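NleG5-1 effector (Enterobacteria phage YYZ-2008, PDB 5VGC) is a type III secretion effector that binds calcium ions and probably takes part in transferring ubiquitin to protein targets. Local coordinates at residues Y77-E82 with S89-E94; E27-T32 with G55-S60; R34-I39 with S47-Q52. The protein carries 1 engineered substitution. All blocks are in the same frame, centred on the assembly; numbering follows the deposited sequence.

Contact 1. Residues Y77-E82 with S89-E94; sequences YIEHIE and SLTSRE
Glu-82 and Ser-92 are brought together by two first torsions. In Glu-82, CG stands beside the backbone N (chi1 -78°) and the chain runs extended beyond it, which carries the carboxylate off the helix toward the start of helix 92-102. In Ser-92, OG is tucked between its own N and carbonyl carbon (chi1 56°), so that hydroxyl and backbone N-H face the same carboxylate. Ser-92 OG donates to Glu-82 OE2 over 2.9 Å, arriving from above the carboxylate plane rather than within it. The second bond, from Ser-92 N to Glu-82 OE1, is nearly straight at 168° but weak, at 3.3 Å. OE2 also accepts from Gly-59 N, so three N-H or O-H groups fix the rotation of the carboxylate.

Thr-91 is the N-cap and forms a capping box with Glu-94. Its N donates to Glu-94 OE1 over 2.7 Å, while the return bond from Glu-94 N to Thr-91 OG1 is weak. OG1 is turned toward helix 92-102, and the methyl CG2, anti to the carbonyl carbon, meets Glu-79 CG at 3.7 Å.

The contact thus ties the C-terminal half of helix 68-85 to the first turn of helix 92-102. Arg-83 adds a salt bridge to Glu-94, Ser-92 lies against Met-51, and Gly-59 brings in strand 57-60.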
ATOM      1  N   TYR A  77      18.271  28.262  -3.058  1.00 36.77           N
ATOM      2  CA  TYR A  77      19.518  27.532  -3.318  1.00 39.73           C
ATOM      3  C   TYR A  77      19.541  26.150  -2.684  1.00 34.95           C
ATOM      4  O   TYR A  77      20.078  25.210  -3.286  1.00 33.67           O
ATOM      5  CB  TYR A  77      20.759  28.360  -2.947  1.00 52.18           C
ATOM      6  CG  TYR A  77      21.127  29.426  -3.981  1.00 60.77           C
ATOM      7  CD1 TYR A  77      21.233  29.111  -5.351  1.00 59.99           C
ATOM      8  CD2 TYR A  77      21.365  30.744  -3.594  1.00 68.53           C
ATOM      9  CE1 TYR A  77      21.558  30.076  -6.284  1.00 83.18           C
ATOM     10  CE2 TYR A  77      21.706  31.717  -4.529  1.00 84.55           C
ATOM     11  CZ  TYR A  77      21.800  31.376  -5.872  1.00 96.73           C
ATOM     12  OH  TYR A  77      22.140  32.324  -6.814  1.00 91.16           O
ATOM     13  N   ILE A  78      18.954  26.008  -1.490  1.00 46.36           N
ATOM     14  CA  ILE A  78      18.781  24.673  -0.878  1.00 39.02           C
ATOM     15  C   ILE A  78      17.883  23.808  -1.752  1.00 33.02           C
ATOM     16  O   ILE A  78      18.209  22.644  -2.006  1.00 27.75           O
ATOM     17  CB  ILE A  78      18.221  24.705   0.567  1.00 46.26           C
ATOM     18  CG1 ILE A  78      19.248  25.327   1.514  1.00 56.83           C
ATOM     19  CG2 ILE A  78      17.885  23.275   1.048  1.00 43.35           C
ATOM     20  CD1 ILE A  78      18.805  25.464   2.952  1.00 59.42           C
ATOM     21  N   GLU A  79      16.756  24.365  -2.204  1.00 30.45           N
ATOM     22  CA  GLU A  79      15.893  23.622  -3.130  1.00 25.82           C
ATOM     23  C   GLU A  79      16.673  23.130  -4.341  1.00 21.96           C
ATOM     24  O   GLU A  79      16.601  21.941  -4.692  1.00 18.85           O
ATOM     25  CB  GLU A  79      14.684  24.447  -3.562  1.00 31.05           C
ATOM     26  CG  GLU A  79      13.448  24.127  -2.738  1.00 34.56           C
ATOM     27  CD  GLU A  79      12.232  24.856  -3.224  1.00 36.36           C
ATOM     28  OE1 GLU A  79      11.363  25.200  -2.384  1.00 42.20           O
ATOM     29  OE2 GLU A  79      12.154  25.089  -4.447  1.00 40.71           O
ATOM     30  N   HIS A  80      17.423  24.046  -4.965  1.00 27.57           N
ATOM     31  CA  HIS A  80      18.280  23.666  -6.099  1.00 24.35           C
ATOM     32  C   HIS A  80      19.296  22.576  -5.746  1.00 23.53           C
ATOM     33  O   HIS A  80      19.413  21.573  -6.448  1.00 26.29           O
ATOM     34  CB  HIS A  80      19.038  24.853  -6.680  1.00 27.86           C
ATOM     35  CG  HIS A  80      19.716  24.529  -7.982  1.00 31.00           C
ATOM     36  ND1 HIS A  80      21.024  24.114  -8.060  1.00 28.68           N
ATOM     37  CD2 HIS A  80      19.251  24.540  -9.256  1.00 36.86           C
ATOM     38  CE1 HIS A  80      21.342  23.898  -9.325  1.00 29.89           C
ATOM     39  NE2 HIS A  80      20.284  24.153 -10.070  1.00 31.79           N
ATOM     40  N   ILE A  81      20.026  22.767  -4.663  1.00 24.05           N
ATOM     41  CA  ILE A  81      21.027  21.772  -4.285  1.00 34.43           C
ATOM     42  C   ILE A  81      20.362  20.414  -4.082  1.00 32.65           C
ATOM     43  O   ILE A  81      20.851  19.388  -4.579  1.00 39.62           O
ATOM     44  CB  ILE A  81      21.815  22.186  -3.021  1.00 42.95           C
ATOM     45  CG1 ILE A  81      22.711  23.381  -3.329  1.00 45.50           C
ATOM     46  CG2 ILE A  81      22.676  21.029  -2.517  1.00 50.39           C
ATOM     47  CD1 ILE A  81      23.096  24.163  -2.094  1.00 61.53           C
ATOM     48  N   GLU A  82      19.247  20.423  -3.353  1.00 38.34           N
ATOM     49  CA  GLU A  82      18.459  19.219  -3.112  1.00 40.21           C
ATOM     50  C   GLU A  82      18.048  18.571  -4.426  1.00 27.67           C
ATOM     51  O   GLU A  82      18.263  17.373  -4.609  1.00 34.77           O
ATOM     52  CB  GLU A  82      17.224  19.519  -2.252  1.00 41.14           C
ATOM     53  CG  GLU A  82      17.547  19.669  -0.782  1.00 59.07           C
ATOM     54  CD  GLU A  82      16.337  20.022   0.067  1.00 57.43           C
ATOM     55  OE1 GLU A  82      15.260  20.349  -0.504  1.00 41.61           O
ATOM     56  OE2 GLU A  82      16.470  19.952   1.310  1.00 52.88           O
ATOM     57  N   SER A  89      15.224  14.355  -9.155  1.00 23.67           N
ATOM     58  CA  SER A  89      15.296  15.809  -9.025  1.00 23.33           C
ATOM     59  C   SER A  89      14.237  16.345  -8.054  1.00 18.95           C
ATOM     60  O   SER A  89      13.654  17.418  -8.257  1.00 15.86           O
ATOM     61  CB  SER A  89      15.206  16.469 -10.418  1.00 27.77           C
ATOM     62  OG  SER A  89      16.084  15.805 -11.341  1.00 19.35           O
ATOM     63  N   LEU A  90      14.007  15.583  -6.984  1.00 17.38           N
ATOM     64  CA  LEU A  90      13.048  15.930  -5.946  1.00 13.66           C
ATOM     65  C   LEU A  90      13.668  16.786  -4.853  1.00 13.13           C
ATOM     66  O   LEU A  90      14.839  16.607  -4.516  1.00 11.85           O
ATOM     67  CB  LEU A  90      12.509  14.650  -5.298  1.00 14.61           C
ATOM     68  CG  LEU A  90      11.847  13.620  -6.212  1.00 16.18           C
ATOM     69  CD1 LEU A  90      11.577  12.346  -5.433  1.00 17.48           C
ATOM     70  CD2 LEU A  90      10.565  14.172  -6.830  1.00 15.62           C
ATOM     71  N   THR A  91      12.882  17.703  -4.295  1.00 12.22           N
ATOM     72  CA  THR A  91      13.213  18.296  -2.997  1.00 17.24           C
ATOM     73  C   THR A  91      12.951  17.308  -1.852  1.00 17.27           C
ATOM     74  O   THR A  91      12.198  16.350  -1.996  1.00 21.19           O
ATOM     75  CB  THR A  91      12.378  19.553  -2.706  1.00 22.87           C
ATOM     76  OG1 THR A  91      10.974  19.239  -2.689  1.00 17.35           O
ATOM     77  CG2 THR A  91      12.661  20.626  -3.736  1.00 23.74           C
ATOM     78  N   SER A  92      13.574  17.555  -0.712  1.00 18.24           N
ATOM     79  CA  SER A  92      13.363  16.743   0.489  1.00 23.17           C
ATOM     80  C   SER A  92      11.903  16.726   0.953  1.00 27.25           C
ATOM     81  O   SER A  92      11.374  15.693   1.387  1.00 28.75           O
ATOM     82  CB  SER A  92      14.250  17.220   1.639  1.00 24.03           C
ATOM     83  OG  SER A  92      14.040  18.579   1.924  1.00 27.40           O
ATOM     84  N   ARG A  93      11.247  17.878   0.842  1.00 25.24           N
ATOM     85  CA  ARG A  93       9.823  17.993   1.173  1.00 26.93           C
ATOM     86  C   ARG A  93       8.999  16.988   0.336  1.00 24.66           C
ATOM     87  O   ARG A  93       8.165  16.222   0.877  1.00 39.03           O
ATOM     88  CB  ARG A  93       9.380  19.433   0.946  1.00 30.14           C
ATOM     89  CG  ARG A  93       8.210  19.920   1.792  1.00 40.81           C
ATOM     90  CD  ARG A  93       7.607  21.196   1.220  1.00 46.49           C
ATOM     91  NE  ARG A  93       7.158  20.937  -0.150  1.00 80.58           N
ATOM     92  CZ  ARG A  93       6.009  20.362  -0.509  1.00 84.30           C
ATOM     93  NH1 ARG A  93       5.765  20.184  -1.807  1.00 66.98           N
ATOM     94  NH2 ARG A  93       5.103  19.970   0.396  1.00 70.26           N
ATOM     95  N   GLU A  94       9.249  16.969  -0.972  1.00 23.28           N
ATOM     96  CA  GLU A  94       8.534  16.058  -1.880  1.00 22.61           C
ATOM     97  C   GLU A  94       8.794  14.609  -1.518  1.00 21.78           C
ATOM     98  O   GLU A  94       7.871  13.764  -1.512  1.00 23.33           O
ATOM     99  CB  GLU A  94       8.935  16.318  -3.337  1.00 24.41           C
ATOM    100  CG  GLU A  94       8.445  17.652  -3.894  1.00 25.72           C
ATOM    101  CD  GLU A  94       9.176  18.095  -5.157  1.00 26.74           C
ATOM    102  OE1 GLU A  94      10.344  17.683  -5.352  1.00 30.72           O
ATOM    103  OE2 GLU A  94       8.585  18.864  -5.959  1.00 25.85           O
TER

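Contact 2. Residues E27-T32 with G55-S60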
ATOM      1  N   GLU A  27      31.539  14.039  -3.754  1.00 81.54           N
ATOM      2  CA  GLU A  27      32.196  14.494  -2.512  1.00 92.21           C
ATOM      3  C   GLU A  27      31.200  15.100  -1.510  1.00 80.03           C
ATOM      4  O   GLU A  27      31.351  14.902  -0.291  1.00 87.39           O
ATOM      5  CB  GLU A  27      33.378  15.441  -2.808  1.00108.85           C
ATOM      6  CG  GLU A  27      34.629  14.690  -3.290  1.00105.20           C
ATOM      7  CD  GLU A  27      35.605  15.537  -4.106  1.00120.54           C
ATOM      8  OE1 GLU A  27      35.642  16.773  -3.931  1.00114.95           O
ATOM      9  OE2 GLU A  27      36.346  14.954  -4.929  1.00113.28           O
ATOM     10  N   ILE A  28      30.181  15.809  -2.005  1.00 76.86           N
ATOM     11  CA  ILE A  28      29.086  16.268  -1.122  1.00 73.96           C
ATOM     12  C   ILE A  28      28.388  15.051  -0.503  1.00 72.19           C
ATOM     13  O   ILE A  28      28.178  15.014   0.720  1.00 68.53           O
ATOM     14  CB  ILE A  28      28.020  17.150  -1.816  1.00 71.33           C
ATOM     15  CG1 ILE A  28      28.641  18.378  -2.500  1.00 71.95           C
ATOM     16  CG2 ILE A  28      26.989  17.625  -0.794  1.00 69.24           C
ATOM     17  CD1 ILE A  28      27.732  19.046  -3.511  1.00 73.35           C
ATOM     18  N   ARG A  29      28.043  14.064  -1.342  1.00 71.46           N
ATOM     19  CA  ARG A  29      27.398  12.829  -0.858  1.00 79.46           C
ATOM     20  C   ARG A  29      28.260  12.086   0.183  1.00105.99           C
ATOM     21  O   ARG A  29      27.732  11.553   1.169  1.00129.64           O
ATOM     22  CB  ARG A  29      27.064  11.856  -1.987  1.00 79.22           C
ATOM     23  CG  ARG A  29      26.195  12.363  -3.127  1.00 79.30           C
ATOM     24  CD  ARG A  29      25.679  11.168  -3.931  1.00 74.75           C
ATOM     25  NE  ARG A  29      25.479  11.406  -5.370  1.00 73.10           N
ATOM     26  CZ  ARG A  29      24.523  12.160  -5.905  1.00 68.07           C
ATOM     27  NH1 ARG A  29      24.450  12.289  -7.228  1.00 66.99           N
ATOM     28  NH2 ARG A  29      23.645  12.794  -5.138  1.00 67.40           N
ATOM     29  N   ASN A  30      29.579  12.051  -0.040  1.00119.21           N
ATOM     30  CA  ASN A  30      30.517  11.473   0.939  1.00 94.75           C
ATOM     31  C   ASN A  30      30.482  12.243   2.270  1.00 92.94           C
ATOM     32  O   ASN A  30      30.268  11.641   3.336  1.00 93.93           O
ATOM     33  CB  ASN A  30      31.950  11.444   0.386  1.00102.18           C
ATOM     34  CG  ASN A  30      32.116  10.493  -0.803  1.00112.16           C
ATOM     35  OD1 ASN A  30      31.203   9.747  -1.170  1.00 92.37           O
ATOM     36  ND2 ASN A  30      33.298  10.523  -1.414  1.00118.68           N
ATOM     37  N   GLN A  31      30.676  13.565   2.205  1.00 84.97           N
ATOM     38  CA  GLN A  31      30.633  14.417   3.416  1.00 87.76           C
ATOM     39  C   GLN A  31      29.332  14.282   4.233  1.00100.15           C
ATOM     40  O   GLN A  31      29.367  14.338   5.467  1.00 94.91           O
ATOM     41  CB  GLN A  31      30.924  15.890   3.076  1.00 93.83           C
ATOM     42  CG  GLN A  31      32.411  16.189   2.868  1.00107.80           C
ATOM     43  CD  GLN A  31      33.125  16.631   4.150  1.00121.89           C
ATOM     44  OE1 GLN A  31      32.619  17.478   4.887  1.00114.64           O
ATOM     45  NE2 GLN A  31      34.306  16.062   4.415  1.00106.66           N
ATOM     46  N   THR A  32      28.198  14.090   3.553  1.00124.35           N
ATOM     47  CA  THR A  32      26.932  13.769   4.239  1.00 92.04           C
ATOM     48  C   THR A  32      26.920  12.345   4.782  1.00 91.11           C
ATOM     49  O   THR A  32      26.567  12.131   5.939  1.00 81.75           O
ATOM     50  CB  THR A  32      25.713  13.905   3.315  1.00102.19           C
ATOM     51  OG1 THR A  32      25.858  13.024   2.199  1.00141.74           O
ATOM     52  CG2 THR A  32      25.563  15.320   2.817  1.00112.13           C
ATOM     53  N   GLY A  55      19.838   7.483  -0.358  1.00 74.97           N
ATOM     54  CA  GLY A  55      20.078   8.190  -1.608  1.00 65.53           C
ATOM     55  C   GLY A  55      19.507   9.596  -1.710  1.00 69.06           C
ATOM     56  O   GLY A  55      19.684  10.257  -2.741  1.00 84.70           O
ATOM     57  N   TYR A  56      18.833  10.061  -0.660  1.00 53.24           N
ATOM     58  CA  TYR A  56      18.222  11.388  -0.668  1.00 46.65           C
ATOM     59  C   TYR A  56      18.815  12.259   0.418  1.00 46.16           C
ATOM     60  O   TYR A  56      19.210  11.768   1.477  1.00 49.96           O
ATOM     61  CB  TYR A  56      16.709  11.301  -0.506  1.00 43.22           C
ATOM     62  CG  TYR A  56      16.031  10.578  -1.643  1.00 42.24           C
ATOM     63  CD1 TYR A  56      15.513  11.267  -2.734  1.00 40.83           C
ATOM     64  CD2 TYR A  56      15.904   9.202  -1.620  1.00 43.40           C
ATOM     65  CE1 TYR A  56      14.892  10.599  -3.763  1.00 41.99           C
ATOM     66  CE2 TYR A  56      15.280   8.521  -2.651  1.00 44.36           C
ATOM     67  CZ  TYR A  56      14.780   9.223  -3.717  1.00 43.75           C
ATOM     68  OH  TYR A  56      14.161   8.539  -4.727  1.00 45.83           O
ATOM     69  N   PHE A  57      18.866  13.554   0.140  1.00 44.95           N
ATOM     70  CA  PHE A  57      19.587  14.512   0.951  1.00 46.52           C
ATOM     71  C   PHE A  57      18.700  15.712   1.233  1.00 46.39           C
ATOM     72  O   PHE A  57      17.841  16.078   0.427  1.00 44.57           O
ATOM     73  CB  PHE A  57      20.880  14.939   0.246  1.00 46.40           C
ATOM     74  CG  PHE A  57      21.760  13.789  -0.129  1.00 46.99           C
ATOM     75  CD1 PHE A  57      22.644  13.238   0.791  1.00 50.32           C
ATOM     76  CD2 PHE A  57      21.692  13.245  -1.397  1.00 48.90           C
ATOM     77  CE1 PHE A  57      23.454  12.163   0.438  1.00 54.26           C
ATOM     78  CE2 PHE A  57      22.495  12.170  -1.756  1.00 53.49           C
ATOM     79  CZ  PHE A  57      23.380  11.627  -0.843  1.00 55.14           C
ATOM     80  N   MET A  58      18.941  16.319   2.389  1.00 48.91           N
ATOM     81  CA  MET A  58      18.067  17.334   2.942  1.00 55.10           C
ATOM     82  C   MET A  58      18.938  18.459   3.450  1.00 61.98           C
ATOM     83  O   MET A  58      19.922  18.207   4.164  1.00 79.77           O
ATOM     84  CB  MET A  58      17.225  16.688   4.064  1.00 67.48           C
ATOM     85  CG  MET A  58      16.687  17.567   5.182  1.00 69.27           C
ATOM     86  SD  MET A  58      15.700  16.557   6.322  1.00 77.05           S
ATOM     87  CE  MET A  58      16.868  15.335   6.933  1.00 87.28           C
ATOM     88  N   GLY A  59      18.575  19.684   3.079  1.00 57.02           N
ATOM     89  CA  GLY A  59      19.386  20.855   3.373  1.00 59.63           C
ATOM     90  C   GLY A  59      18.749  21.753   4.402  1.00 64.79           C
ATOM     91  O   GLY A  59      17.534  21.953   4.375  1.00 63.61           O
ATOM     92  N   SER A  60      19.566  22.295   5.306  1.00 71.88           N
ATOM     93  CA  SER A  60      19.111  23.299   6.272  1.00 78.81           C
ATOM     94  C   SER A  60      20.019  24.517   6.222  1.00 74.12           C
ATOM     95  O   SER A  60      21.205  24.402   5.882  1.00 73.88           O
ATOM     96  CB  SER A  60      19.067  22.716   7.689  1.00 90.17           C
ATOM     97  OG  SER A  60      20.353  22.297   8.122  1.00119.16           O
TER
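Phe-57 turns its ring toward helix 22-34 and reaches Arg-29 and Thr-32, side chains three residues apart on that helix. CG of Phe-57 lies beside the backbone N, opposite the carbonyl carbon (chi1 -55°), and this projects the ring from the strand across the gap to the helix. The gap is one that backbone atoms do not bridge: the nearest CA atoms, those of Thr-32 and Phe-57, are 8.1 Å apart.

Arg-29 runs across the ring's far end at about a right angle. Its aliphatic part does most of the touching, with CG 3.7 Å from Phe-57 CZ and CB and CD near the same atom. A bend at chi3 then brings the guanidinium back beside the ring, where NH2 comes to 3.6 Å from Phe-57 CE2. The guanidinium and ring planes are 23° apart, and CE2 sits at the guanidinium edge, near its plane.

In fold terms, this is a helix laid on one face of a three-stranded antiparallel meander, with the third strand, 57-60, supplying the aromatic residue. Ile-48 of the central strand touches both Phe-57 and Thr-32.

Thr-32 meets the CD1-CE1 side of the ring, its OG1 lying oblique to the ring and 3.1 Å from Phe-57 CE1. That OG1 is folded between the backbone N and carbonyl carbon (chi1 59°), a rotation that lets it donate to Arg-29 O one turn earlier, at 2.6 Å and from above the carbonyl plane. The buried hydroxyl is therefore satisfied within its own helix while CB packs 4.0 Å from Phe-57 CD1. Arg-29 NH2 finds its acceptor outside the contact, in Leu-85 O at the end of helix 68-85, and Phe-57 N donates to Asn-86 OD1 just beyond it.

Contact 3. Residues R34-I39 with S47-Q52; sequences RGEAQI and SIRPMQ
Glu-36 lies alongside Arg-49 and reaches over Ser-47, and its side chain can be followed outward atom by atom. CB lies 3.7 Å from Ile-48 O and close to Arg-49 CG. CG is set between the backbone N and carbonyl carbon (chi1 76°) and the chain is extended beyond it, which places CG 3.9 Å and CD 3.0 Å from Ser-47 OG. At the tip, OE1 and OE2 of Glu-36 are both 3.0 Å from Ser-47 OG. OE1 also forms a long salt bridge to Arg-49 NE, at 3.6 Å, lying at the guanidinium edge near its plane. The two side chains point the same way, with carboxylate and guanidinium planes 23° apart. OE2 accepts from Gln-38 NE2 at 3.1 Å, a bond that comes nearly along the C-O axis and lies in the amide plane. Gln-38 can do this because its chain bends at chi2; the same nitrogen also donates to Asn-62.

Beneath this polar row the backbones are paired. Ala-37 and Ile-48 form an antiparallel hydrogen-bonded pair, with Ala-37 N to Ile-48 O and Ile-48 N to Ala-37 O both 2.8 Å, nearly straight and in the carbonyl planes. Gln-38 and Ser-47 make the adjoining non-hydrogen-bonded pair. On the face bearing Ala-37 and Ile-48 the chemistry turns apolar: Ile-39 CD1 packs at 3.6 Å on Ile-48 CG1, under helix 22-34.

Strand segments 37-39 and 47-50 run at 151° to each other. With this pairing they make the beta hairpin that opens a three-stranded antiparallel meander, a polar face on one side and a helix-covered apolar face on the other.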
ATOM      1  N   ARG A  34      29.308  10.621   5.765  1.00160.76           N
ATOM      2  CA  ARG A  34      30.058  10.637   7.036  1.00166.71           C
ATOM      3  C   ARG A  34      29.172  11.109   8.201  1.00111.99           C
ATOM      4  O   ARG A  34      28.954  10.374   9.161  1.00 91.74           O
ATOM      5  CB  ARG A  34      31.325  11.507   6.949  1.00189.17           C
ATOM      6  CG  ARG A  34      32.445  10.994   6.038  1.00179.30           C
ATOM      7  CD  ARG A  34      32.800   9.521   6.226  1.00166.14           C
ATOM      8  NE  ARG A  34      33.012   9.148   7.628  1.00152.00           N
ATOM      9  CZ  ARG A  34      33.106   7.895   8.085  1.00153.90           C
ATOM     10  NH1 ARG A  34      33.297   7.683   9.385  1.00163.92           N
ATOM     11  NH2 ARG A  34      33.016   6.843   7.268  1.00151.55           N
ATOM     12  N   GLY A  35      28.662  12.331   8.098  1.00104.91           N
ATOM     13  CA  GLY A  35      27.773  12.895   9.121  1.00114.72           C
ATOM     14  C   GLY A  35      26.854  13.945   8.535  1.00 93.55           C
ATOM     15  O   GLY A  35      25.651  13.721   8.387  1.00 63.75           O
ATOM     16  N   GLU A  36      27.441  15.092   8.210  1.00 66.39           N
ATOM     17  CA  GLU A  36      26.763  16.172   7.494  1.00 60.20           C
ATOM     18  C   GLU A  36      27.779  16.841   6.588  1.00 63.52           C
ATOM     19  O   GLU A  36      28.972  16.804   6.882  1.00 73.98           O
ATOM     20  CB  GLU A  36      26.149  17.203   8.458  1.00 58.95           C
ATOM     21  CG  GLU A  36      27.116  18.191   9.118  1.00 64.28           C
ATOM     22  CD  GLU A  36      26.392  19.373   9.740  1.00 63.89           C
ATOM     23  OE1 GLU A  36      25.325  19.133  10.344  1.00 68.49           O
ATOM     24  OE2 GLU A  36      26.875  20.530   9.618  1.00 59.04           O
ATOM     25  N   ALA A  37      27.313  17.451   5.498  1.00 80.38           N
ATOM     26  CA  ALA A  37      28.202  18.204   4.602  1.00 58.81           C
ATOM     27  C   ALA A  37      27.882  19.702   4.715  1.00 75.17           C
ATOM     28  O   ALA A  37      26.725  20.124   4.534  1.00 66.21           O
ATOM     29  CB  ALA A  37      28.069  17.716   3.172  1.00 52.14           C
ATOM     30  N   GLN A  38      28.910  20.493   5.037  1.00 77.90           N
ATOM     31  CA  GLN A  38      28.790  21.953   5.127  1.00 85.99           C
ATOM     32  C   GLN A  38      29.159  22.572   3.781  1.00102.53           C
ATOM     33  O   GLN A  38      30.332  22.566   3.390  1.00115.12           O
ATOM     34  CB  GLN A  38      29.662  22.532   6.255  1.00 85.84           C
ATOM     35  CG  GLN A  38      28.983  22.569   7.625  1.00 94.15           C
ATOM     36  CD  GLN A  38      27.942  23.677   7.768  1.00111.70           C
ATOM     37  OE1 GLN A  38      28.035  24.739   7.143  1.00111.71           O
ATOM     38  NE2 GLN A  38      26.943  23.431   8.602  1.00 73.77           N
ATOM     39  N   ILE A  39      28.149  23.095   3.086  1.00 92.87           N
ATOM     40  CA  ILE A  39      28.325  23.760   1.798  1.00 88.09           C
ATOM     41  C   ILE A  39      28.374  25.281   1.998  1.00 85.54           C
ATOM     42  O   ILE A  39      27.587  25.839   2.775  1.00 52.77           O
ATOM     43  CB  ILE A  39      27.220  23.335   0.791  1.00 91.65           C
ATOM     44  CG1 ILE A  39      27.513  21.918   0.281  1.00 91.84           C
ATOM     45  CG2 ILE A  39      27.122  24.308  -0.393  1.00 81.43           C
ATOM     46  CD1 ILE A  39      26.403  21.292  -0.533  1.00 76.75           C
ATOM     47  N   SER A  47      23.764  23.338   5.460  1.00 90.37           N
ATOM     48  CA  SER A  47      24.125  22.013   5.962  1.00 74.06           C
ATOM     49  C   SER A  47      23.271  20.956   5.277  1.00 53.42           C
ATOM     50  O   SER A  47      22.040  20.982   5.387  1.00 74.11           O
ATOM     51  CB  SER A  47      23.927  21.947   7.480  1.00 84.79           C
ATOM     52  OG  SER A  47      24.401  20.707   7.992  1.00115.01           O
ATOM     53  N   ILE A  48      23.924  20.037   4.573  1.00 38.35           N
ATOM     54  CA  ILE A  48      23.240  18.921   3.940  1.00 37.38           C
ATOM     55  C   ILE A  48      23.401  17.694   4.836  1.00 44.60           C
ATOM     56  O   ILE A  48      24.537  17.284   5.143  1.00 45.04           O
ATOM     57  CB  ILE A  48      23.811  18.615   2.541  1.00 37.77           C
ATOM     58  CG1 ILE A  48      23.904  19.887   1.686  1.00 47.85           C
ATOM     59  CG2 ILE A  48      22.972  17.577   1.823  1.00 43.38           C
ATOM     60  CD1 ILE A  48      22.667  20.761   1.651  1.00 52.12           C
ATOM     61  N   ARG A  49      22.266  17.121   5.244  1.00 43.32           N
ATOM     62  CA  ARG A  49      22.219  15.842   5.964  1.00 49.81           C
ATOM     63  C   ARG A  49      21.516  14.788   5.101  1.00 60.38           C
ATOM     64  O   ARG A  49      20.636  15.133   4.283  1.00 77.73           O
ATOM     65  CB  ARG A  49      21.472  15.991   7.288  1.00 61.24           C
ATOM     66  CG  ARG A  49      22.192  16.869   8.299  1.00 73.30           C
ATOM     67  CD  ARG A  49      21.273  17.400   9.391  1.00 79.21           C
ATOM     68  NE  ARG A  49      21.765  18.665   9.940  1.00 84.00           N
ATOM     69  CZ  ARG A  49      21.063  19.489  10.723  1.00101.59           C
ATOM     70  NH1 ARG A  49      19.811  19.205  11.076  1.00113.42           N
ATOM     71  NH2 ARG A  49      21.622  20.618  11.156  1.00110.32           N
ATOM     72  N   PRO A  50      21.906  13.512   5.272  1.00 47.87           N
ATOM     73  CA  PRO A  50      21.272  12.434   4.528  1.00 59.42           C
ATOM     74  C   PRO A  50      19.892  12.155   5.115  1.00 66.82           C
ATOM     75  O   PRO A  50      19.738  12.119   6.336  1.00 74.75           O
ATOM     76  CB  PRO A  50      22.212  11.242   4.768  1.00 48.59           C
ATOM     77  CG  PRO A  50      22.776  11.490   6.122  1.00 48.81           C
ATOM     78  CD  PRO A  50      22.909  12.990   6.221  1.00 46.97           C
ATOM     79  N   MET A  51      18.901  11.964   4.255  1.00 74.57           N
ATOM     80  CA  MET A  51      17.539  11.702   4.715  1.00 61.97           C
ATOM     81  C   MET A  51      17.414  10.269   5.179  1.00 66.05           C
ATOM     82  O   MET A  51      18.303   9.445   4.958  1.00 64.13           O
ATOM     83  CB  MET A  51      16.521  11.990   3.614  1.00 57.98           C
ATOM     84  CG  MET A  51      16.419  13.478   3.272  1.00 57.93           C
ATOM     85  SD  MET A  51      15.077  13.827   2.124  1.00 49.11           S
ATOM     86  CE  MET A  51      13.699  13.716   3.281  1.00 48.80           C
ATOM     87  N   GLN A  52      16.286   9.984   5.819  1.00 67.27           N
ATOM     88  CA  GLN A  52      16.019   8.671   6.390  1.00 73.17           C
ATOM     89  C   GLN A  52      15.994   7.612   5.281  1.00 70.00           C
ATOM     90  O   GLN A  52      16.355   6.462   5.510  1.00 90.91           O
ATOM     91  CB  GLN A  52      14.707   8.648   7.199  1.00 90.42           C
ATOM     92  CG  GLN A  52      14.605   9.712   8.300  1.00117.16           C
ATOM     93  CD  GLN A  52      14.108  11.078   7.813  1.00142.88           C
ATOM     94  OE1 GLN A  52      14.491  11.556   6.727  1.00 68.57           O
ATOM     95  NE2 GLN A  52      13.263  11.716   8.616  1.00160.17           N
TER

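Overall arrangement
All three contacts belong to the N-terminal part of the chain and meet around one small antiparallel sheet. Contact 3 builds that sheet from backbone pairing, and contact 2, whose centre is about 4 Å from that of contact 3, packs helix 22-34 onto its apolar face. Contact 2 is buried and depends on side-chain packing, whereas contacts 1 and 3 are only partly buried: contact 1 holds its carboxylate with hydroxyl and N-H donors, while contact 3 places its own between an amide N-H and a long salt bridge. Contact 1 lies farther off, its centre about 11 Å from that of contact 2. It joins two helices, yet Ile-81 still packs on Ile-39 and Ile-48 of the hairpin.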